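Local coordinates for hypothetical protein (Staphylococcus aureus subsp. aureus, PDB 1QYI) that is of unknown function but probably acts as a hydrolase, perhaps a phosphatase, of the haloacid dehalogenase (HAD) superfamily, at residues K3-D7 and Y290-L294; G10-E16 and T341-L345; C18-S22 and N77-L81. The contacts are given in a common frame with arbitrary orientation. Residue numbers count along the deposited sequence, not the author numbering.

Contact 1: K3-D7 and Y290-L294; sequences KILFD and YIAAL
Leu5 lays its terminal methyls over the flank of a helix, CD1 coming within 3.4 Å of both Tyr290 O and Tyr290 CD1. Leu5 CD1 also lies 4.2 Å from Leu294 CD1, while Leu5 CD2 is 4.5 Å from Ala293 CB; the m,t rotamer sends the branched end straight across the gap, and the small Ala293 leaves room for it. Strand 3-6 is extended (Leu5 phi/psi -94/126), and its short axis passes 9.2 Å from that of helix 290-294 with their N-to-C directions at 136°. The register therefore runs backward: Leu5 CA is 7.1 Å from Tyr290 CA, and Lys3 CA is 7.3 Å from Leu294 CA. This is a helix covering one face of the central parallel sheet in the Rossmann-like core of a HAD protein, strand 3-6 lying between strands 233-237 and 318-322. Phe6, by alternation, points away from the helix. Lys3 suits its edge of the contact because its long alkyl chain packs, CD to Leu294 CG at 4.1 Å, with CE 3.2 Å from Leu294 O, while its charge meets Phe262 in a cation-pi interaction. At the C-terminal end of the strand, Tyr290, with chi1 near -95°, stretches its OH to 3.8 Å from Asp7 CB. By family analogy Asp7 is probably the DxD nucleophile, with Lys284 a long, weak ion-pair partner and like-charged Asp323 and Asp327 close by.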
loop_
_atom_site.group_PDB
_atom_site.type_symbol
_atom_site.label_atom_id
_atom_site.label_comp_id
_atom_site.label_asym_id
_atom_site.label_seq_id
_atom_site.Cartn_x
_atom_site.Cartn_y
_atom_site.Cartn_z
ATOM N N LYS A 3 -3.782 -12.078 25.438
ATOM C CA LYS A 3 -3.075 -11.481 24.322
ATOM C C LYS A 3 -3.842 -10.338 23.672
ATOM O O LYS A 3 -5.068 -10.266 23.731
ATOM C CB LYS A 3 -2.755 -12.553 23.277
ATOM C CG LYS A 3 -1.357 -13.149 23.408
ATOM C CD LYS A 3 -1.089 -14.208 22.346
ATOM C CE LYS A 3 0.403 -14.445 22.149
ATOM N NZ LYS A 3 1.066 -13.257 21.532
ATOM N N ILE A 4 -3.098 -9.427 23.062
ATOM C CA ILE A 4 -3.695 -8.294 22.384
ATOM C C ILE A 4 -3.024 -8.179 21.024
ATOM O O ILE A 4 -1.853 -7.849 20.934
ATOM C CB ILE A 4 -3.517 -7.004 23.197
ATOM C CG1 ILE A 4 -3.916 -5.804 22.336
ATOM C CG2 ILE A 4 -2.097 -6.913 23.676
ATOM C CD1 ILE A 4 -4.100 -4.531 23.138
ATOM N N LEU A 5 -3.789 -8.466 19.977
ATOM C CA LEU A 5 -3.271 -8.426 18.631
ATOM C C LEU A 5 -3.522 -7.080 17.967
ATOM O O LEU A 5 -4.665 -6.603 17.895
ATOM C CB LEU A 5 -3.884 -9.555 17.807
ATOM C CG LEU A 5 -3.965 -10.909 18.517
ATOM C CD1 LEU A 5 -4.573 -11.928 17.578
ATOM C CD2 LEU A 5 -2.582 -11.360 18.981
ATOM N N PHE A 6 -2.433 -6.485 17.473
ATOM C CA PHE A 6 -2.441 -5.179 16.814
ATOM C C PHE A 6 -2.336 -5.239 15.298
ATOM O O PHE A 6 -1.755 -6.162 14.724
ATOM C CB PHE A 6 -1.265 -4.344 17.321
ATOM C CG PHE A 6 -1.465 -3.769 18.695
ATOM C CD1 PHE A 6 -2.234 -2.617 18.871
ATOM C CD2 PHE A 6 -0.867 -4.364 19.810
ATOM C CE1 PHE A 6 -2.403 -2.060 20.128
ATOM C CE2 PHE A 6 -1.029 -3.819 21.073
ATOM C CZ PHE A 6 -1.802 -2.658 21.236
ATOM N N ASP A 7 -2.909 -4.232 14.652
ATOM C CA ASP A 7 -2.829 -4.097 13.202
ATOM C C ASP A 7 -1.849 -2.942 13.036
ATOM O O ASP A 7 -1.673 -2.159 13.967
ATOM C CB ASP A 7 -4.191 -3.742 12.611
ATOM C CG ASP A 7 -4.138 -3.532 11.110
ATOM O OD1 ASP A 7 -3.297 -4.164 10.438
ATOM O OD2 ASP A 7 -4.949 -2.738 10.593
ATOM N N TYR A 290 -4.266 -13.507 12.107
ATOM C CA TYR A 290 -4.483 -13.203 13.506
ATOM C C TYR A 290 -4.249 -14.459 14.329
ATOM O O TYR A 290 -3.739 -14.394 15.446
ATOM C CB TYR A 290 -5.897 -12.657 13.739
ATOM C CG TYR A 290 -5.954 -11.143 13.741
ATOM C CD1 TYR A 290 -5.155 -10.403 14.612
ATOM C CD2 TYR A 290 -6.759 -10.451 12.829
ATOM C CE1 TYR A 290 -5.143 -9.010 14.578
ATOM C CE2 TYR A 290 -6.758 -9.054 12.781
ATOM C CZ TYR A 290 -5.944 -8.335 13.661
ATOM O OH TYR A 290 -5.917 -6.954 13.615
ATOM N N ILE A 291 -4.603 -15.607 13.759
ATOM C CA ILE A 291 -4.431 -16.890 14.436
ATOM C C ILE A 291 -2.947 -17.257 14.539
ATOM O O ILE A 291 -2.509 -17.884 15.509
ATOM C CB ILE A 291 -5.200 -18.008 13.685
ATOM C CG1 ILE A 291 -6.699 -17.698 13.730
ATOM C CG2 ILE A 291 -4.902 -19.369 14.304
ATOM C CD1 ILE A 291 -7.594 -18.722 13.026
ATOM N N ALA A 292 -2.183 -16.853 13.530
ATOM C CA ALA A 292 -0.755 -17.113 13.490
ATOM C C ALA A 292 -0.039 -16.212 14.492
ATOM O O ALA A 292 0.951 -16.608 15.106
ATOM C CB ALA A 292 -0.227 -16.861 12.094
ATOM N N ALA A 293 -0.551 -14.998 14.648
ATOM C CA ALA A 293 0.020 -14.023 15.561
ATOM C C ALA A 293 -0.316 -14.361 17.007
ATOM O O ALA A 293 0.316 -13.858 17.945
ATOM C CB ALA A 293 -0.495 -12.643 15.225
ATOM N N LEU A 294 -1.304 -15.227 17.183
ATOM C CA LEU A 294 -1.738 -15.611 18.513
ATOM C C LEU A 294 -1.039 -16.857 19.039
ATOM O O LEU A 294 -0.465 -16.823 20.122
ATOM C CB LEU A 294 -3.255 -15.817 18.512
ATOM C CG LEU A 294 -3.985 -15.759 19.859
ATOM C CD1 LEU A 294 -5.458 -15.429 19.642
ATOM C CD2 LEU A 294 -3.822 -17.068 20.575
#

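Contact 2: G10-E16 and T341-L345; sequences GVFLSEE and TLTGL
This is a loop-to-loop contact on the C-terminal side of the parallel sheet in a HAD-type core, where the loop following the DxD motif, on its way to helix 16-31, meets the loop leaving strand 337-341. Neither segment is a regular helix or strand over its length. Their closest backbone approach pairs Gly10 with Gly344, CA to CA 4.2 Å. Gly10 has phi/psi 88/-3, a conformation in which a CB would jam against the preceding carbonyl, so glycine suits the place. Gly10 N donates to Leu13 O at 2.9 Å, closing a short loop. The Gly10 carbonyl is met by the other segment: Thr343, chi1 p, donates from OG1 to Gly10 O at 2.6 Å. Where two acceptors, Gly10 O and Thr343 O, come within 3.4 Å, the Thr343 hydroxyl thus supplies a donor to Gly10 O. A CH...O contact joins Gly10 CA to Thr343 O, also at 3.4 Å. Thr341 points toward the Gly10 loop as well, CB 4.2 Å from Gly10 O, but its hydroxyl makes a weak hydrogen bond with Gly322 O. Farther along, Leu345 (m,m) reaches between two acidic side chains. Glu16 OE1 forms a salt bridge with Arg56, while Glu16 OE2 is 3.5 Å from Leu345 CD1 and Glu15 OE1 sits just 3.0 Å from Leu345 CD2.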
loop_
_atom_site.group_PDB
_atom_site.type_symbol
_atom_site.label_atom_id
_atom_site.label_comp_id
_atom_site.label_asym_id
_atom_site.label_seq_id
_atom_site.Cartn_x
_atom_site.Cartn_y
_atom_site.Cartn_z
ATOM N N GLY A 10 -3.332 2.220 10.081
ATOM C CA GLY A 10 -4.567 2.671 10.686
ATOM C C GLY A 10 -4.489 2.639 12.199
ATOM O O GLY A 10 -5.435 3.049 12.869
ATOM N N VAL A 11 -3.361 2.161 12.730
ATOM C CA VAL A 11 -3.155 2.052 14.175
ATOM C C VAL A 11 -1.875 2.745 14.637
ATOM O O VAL A 11 -1.907 3.692 15.423
ATOM C CB VAL A 11 -3.060 0.568 14.620
ATOM C CG1 VAL A 11 -2.714 0.492 16.097
ATOM C CG2 VAL A 11 -4.363 -0.152 14.341
ATOM N N PHE A 12 -0.748 2.230 14.152
ATOM C CA PHE A 12 0.576 2.741 14.490
ATOM C C PHE A 12 1.109 3.637 13.379
ATOM O O PHE A 12 1.695 4.692 13.639
ATOM C CB PHE A 12 1.541 1.570 14.687
ATOM C CG PHE A 12 1.292 0.767 15.943
ATOM C CD1 PHE A 12 1.732 1.231 17.189
ATOM C CD2 PHE A 12 0.656 -0.474 15.878
ATOM C CE1 PHE A 12 1.551 0.471 18.352
ATOM C CE2 PHE A 12 0.471 -1.241 17.033
ATOM C CZ PHE A 12 0.921 -0.767 18.280
ATOM N N LEU A 13 0.916 3.204 12.136
ATOM C CA LEU A 13 1.389 3.951 10.970
ATOM C C LEU A 13 0.254 4.188 9.978
ATOM O O LEU A 13 -0.772 3.519 10.034
ATOM C CB LEU A 13 2.491 3.161 10.272
ATOM C CG LEU A 13 3.610 2.524 11.104
ATOM C CD1 LEU A 13 4.465 1.684 10.170
ATOM C CD2 LEU A 13 4.464 3.587 11.808
ATOM N N SER A 14 0.430 5.141 9.073
ATOM C CA SER A 14 -0.600 5.392 8.080
ATOM C C SER A 14 -0.069 4.954 6.728
ATOM O O SER A 14 1.090 4.560 6.620
ATOM C CB SER A 14 -0.999 6.868 8.058
ATOM O OG SER A 14 0.131 7.709 7.943
ATOM N N GLU A 15 -0.917 5.005 5.705
ATOM C CA GLU A 15 -0.525 4.590 4.358
ATOM C C GLU A 15 -0.146 5.750 3.448
ATOM O O GLU A 15 0.209 5.536 2.290
ATOM C CB GLU A 15 -1.663 3.812 3.702
ATOM C CG GLU A 15 -1.949 2.455 4.312
ATOM C CD GLU A 15 -3.171 1.798 3.694
ATOM O OE1 GLU A 15 -4.265 2.401 3.765
ATOM O OE2 GLU A 15 -3.042 0.682 3.143
ATOM N N GLU A 16 -0.225 6.969 3.979
ATOM C CA GLU A 16 0.079 8.189 3.227
ATOM C C GLU A 16 1.347 8.136 2.383
ATOM O O GLU A 16 1.334 8.503 1.205
ATOM C CB GLU A 16 0.178 9.382 4.186
ATOM C CG GLU A 16 -1.156 9.811 4.784
ATOM C CD GLU A 16 -2.153 10.241 3.720
ATOM O OE1 GLU A 16 -1.833 11.147 2.917
ATOM O OE2 GLU A 16 -3.263 9.678 3.693
ATOM N N THR A 341 -10.235 1.452 16.143
ATOM C CA THR A 341 -9.594 2.760 16.257
ATOM C C THR A 341 -10.092 3.679 15.163
ATOM O O THR A 341 -10.456 3.218 14.089
ATOM C CB THR A 341 -8.078 2.660 16.133
ATOM O OG1 THR A 341 -7.621 1.478 16.799
ATOM C CG2 THR A 341 -7.429 3.866 16.789
ATOM N N LEU A 342 -10.124 4.980 15.433
ATOM C CA LEU A 342 -10.603 5.918 14.426
ATOM C C LEU A 342 -9.458 6.612 13.702
ATOM O O LEU A 342 -9.587 7.747 13.244
ATOM C CB LEU A 342 -11.538 6.943 15.066
ATOM C CG LEU A 342 -12.834 6.344 15.597
ATOM C CD1 LEU A 342 -13.718 7.446 16.151
ATOM C CD2 LEU A 342 -13.549 5.590 14.475
ATOM N N THR A 343 -8.339 5.907 13.584
ATOM C CA THR A 343 -7.165 6.443 12.916
ATOM C C THR A 343 -6.923 5.871 11.503
ATOM O O THR A 343 -5.789 5.850 11.012
ATOM C CB THR A 343 -5.918 6.246 13.807
ATOM O OG1 THR A 343 -5.997 4.990 14.496
ATOM C CG2 THR A 343 -5.833 7.364 14.829
ATOM N N GLY A 344 -7.999 5.422 10.854
ATOM C CA GLY A 344 -7.901 4.884 9.504
ATOM C C GLY A 344 -7.958 6.001 8.473
ATOM O O GLY A 344 -8.191 7.160 8.822
ATOM N N LEU A 345 -7.749 5.668 7.202
ATOM C CA LEU A 345 -7.779 6.681 6.143
ATOM C C LEU A 345 -9.094 7.470 6.100
ATOM O O LEU A 345 -9.123 8.614 5.648
ATOM C CB LEU A 345 -7.520 6.033 4.776
ATOM C CG LEU A 345 -6.072 5.668 4.433
ATOM C CD1 LEU A 345 -5.207 6.914 4.582
ATOM C CD2 LEU A 345 -5.564 4.559 5.353
#

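Contact 3: C18-S22 and N77-L81; sequences CFDVS and NWDML
The helix geometry sets the frame: helices 18-22 and 77-81 run in roughly the same direction, their short axes 9.8 Å apart and crossing at -36°, both with regular alpha-helical angles and i to i+4 bonds from Ser22 N to Cys18 O (2.7 Å) and Leu81 N to Asn77 O (3.0 Å). They come closest at Ser22 and Leu81, CA to CA 5.4 Å, an approach that the small serine side chain permits. The polar side chains meet mostly carbon: Ser22 OG, with chi1 t, lies 3.3 Å from Leu81 CB, and 3.9 Å from Asn77 O. Asn77 (chi1 m) pushes its amide into the space between the helices, ND2 lying 3.3 Å from Cys18 CB and 3.4 Å from Phe19 CD1; the flat group slips in beside the modest bulk of cysteine. The apolar share falls to Phe19 and selenomethionine Met80, whose flexible m,t,m chain brings CE to the edge of the Phe19 ring, 4.0 Å from CD1. This is plain helix packing in the all-helical part of the chain, probably the cap of the HAD fold: Phe19 and Met80 continue onto helix 64-71 through Leu66, Ser22 touches Phe60 of helix 49-60, and Trp78 turns to helix 172-195.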
loop_
_atom_site.group_PDB
_atom_site.type_symbol
_atom_site.label_atom_id
_atom_site.label_comp_id
_atom_site.label_asym_id
_atom_site.label_seq_id
_atom_site.Cartn_x
_atom_site.Cartn_y
_atom_site.Cartn_z
ATOM N N CYS A 18 2.718 5.800 1.023
ATOM C CA CYS A 18 2.523 4.986 -0.168
ATOM C C CYS A 18 2.061 5.896 -1.297
ATOM O O CYS A 18 2.626 5.873 -2.396
ATOM C CB CYS A 18 1.481 3.886 0.076
ATOM S SG CYS A 18 2.080 2.468 1.055
ATOM N N PHE A 19 1.044 6.708 -1.020
ATOM C CA PHE A 19 0.512 7.634 -2.016
ATOM C C PHE A 19 1.600 8.642 -2.423
ATOM O O PHE A 19 1.639 9.101 -3.572
ATOM C CB PHE A 19 -0.718 8.355 -1.451
ATOM C CG PHE A 19 -1.720 7.428 -0.804
ATOM C CD1 PHE A 19 -2.132 6.260 -1.446
ATOM C CD2 PHE A 19 -2.255 7.727 0.446
ATOM C CE1 PHE A 19 -3.057 5.406 -0.855
ATOM C CE2 PHE A 19 -3.182 6.878 1.046
ATOM C CZ PHE A 19 -3.586 5.713 0.394
ATOM N N ASP A 20 2.477 8.978 -1.477
ATOM C CA ASP A 20 3.589 9.887 -1.729
ATOM C C ASP A 20 4.512 9.213 -2.743
ATOM O O ASP A 20 4.734 9.728 -3.837
ATOM C CB ASP A 20 4.397 10.132 -0.449
ATOM C CG ASP A 20 3.852 11.255 0.396
ATOM O OD1 ASP A 20 2.699 11.713 0.176
ATOM O OD2 ASP A 20 4.597 11.673 1.308
ATOM N N VAL A 21 5.055 8.058 -2.373
ATOM C CA VAL A 21 5.958 7.356 -3.271
ATOM C C VAL A 21 5.256 7.150 -4.610
ATOM O O VAL A 21 5.858 7.348 -5.664
ATOM C CB VAL A 21 6.416 6.007 -2.698
ATOM C CG1 VAL A 21 7.322 5.304 -3.693
ATOM C CG2 VAL A 21 7.163 6.242 -1.389
ATOM N N SER A 22 3.979 6.780 -4.577
ATOM C CA SER A 22 3.245 6.592 -5.815
ATOM C C SER A 22 3.348 7.865 -6.677
ATOM O O SER A 22 3.601 7.785 -7.891
ATOM C CB SER A 22 1.784 6.254 -5.520
ATOM O OG SER A 22 1.022 6.195 -6.726
ATOM N N ASN A 77 -1.254 0.570 -5.028
ATOM C CA ASN A 77 -0.477 1.742 -5.428
ATOM C C ASN A 77 0.232 1.518 -6.755
ATOM O O ASN A 77 0.323 2.439 -7.564
ATOM C CB ASN A 77 0.553 2.114 -4.355
ATOM C CG ASN A 77 -0.091 2.548 -3.055
ATOM O OD1 ASN A 77 -0.566 1.724 -2.274
ATOM N ND2 ASN A 77 -0.116 3.853 -2.820
ATOM N N TRP A 78 0.737 0.304 -6.972
ATOM C CA TRP A 78 1.420 -0.017 -8.220
ATOM C C TRP A 78 0.466 0.262 -9.381
ATOM O O TRP A 78 0.802 0.997 -10.315
ATOM C CB TRP A 78 1.858 -1.491 -8.249
ATOM C CG TRP A 78 2.868 -1.874 -7.185
ATOM C CD1 TRP A 78 3.806 -1.053 -6.601
ATOM C CD2 TRP A 78 3.093 -3.184 -6.637
ATOM N NE1 TRP A 78 4.590 -1.771 -5.737
ATOM C CE2 TRP A 78 4.179 -3.081 -5.735
ATOM C CE3 TRP A 78 2.485 -4.437 -6.819
ATOM C CZ2 TRP A 78 4.679 -4.187 -5.017
ATOM C CZ3 TRP A 78 2.979 -5.541 -6.104
ATOM C CH2 TRP A 78 4.067 -5.405 -5.214
ATOM N N ASP A 79 -0.736 -0.306 -9.313
ATOM C CA ASP A 79 -1.711 -0.098 -10.375
ATOM C C ASP A 79 -2.062 1.381 -10.559
ATOM O O ASP A 79 -2.105 1.877 -11.689
ATOM C CB ASP A 79 -2.987 -0.901 -10.106
ATOM C CG ASP A 79 -2.753 -2.404 -10.140
ATOM O OD1 ASP A 79 -2.194 -2.907 -11.139
ATOM O OD2 ASP A 79 -3.134 -3.088 -9.163
HETATM N N MSE A 80 -2.299 2.080 -9.452
HETATM C CA MSE A 80 -2.654 3.494 -9.512
HETATM C C MSE A 80 -1.613 4.370 -10.218
HETATM O O MSE A 80 -1.944 5.115 -11.140
HETATM C CB MSE A 80 -2.901 4.045 -8.107
HETATM C CG MSE A 80 -4.030 3.368 -7.365
HETATM SE SE MSE A 80 -4.494 4.308 -5.751
HETATM C CE MSE A 80 -2.695 4.624 -5.058
ATOM N N LEU A 81 -0.362 4.286 -9.776
ATOM C CA LEU A 81 0.697 5.076 -10.374
ATOM C C LEU A 81 0.884 4.686 -11.839
ATOM O O LEU A 81 1.237 5.521 -12.668
ATOM C CB LEU A 81 1.999 4.886 -9.595
ATOM C CG LEU A 81 2.653 3.506 -9.585
ATOM C CD1 LEU A 81 3.481 3.312 -10.854
ATOM C CD2 LEU A 81 3.568 3.393 -8.359
#

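In the fold
The three contacts trace a path from the core of the protein into its helical part. Contacts 1 and 2, centres 18 Å apart, adjoin where strand 3-6 ends: Phe6 CD1 packs 3.5 Å from Phe12 CE2, and Asp7 O lies 3.5 Å from Phe12 CD2. The probable active site, around Asp7, is at this junction. Contact 3, centred 17 Å from contact 2, touches it through Leu345 CD1 and Phe19 CE2 at 4.1 Å, so a loop of the core meets a helix of the probable cap. Contacts 1 and 3 stay separate, with nearest atoms about 13 Å apart. Along the chain contact 3 nests inside the loops closed by the other two, as expected for an inserted cap.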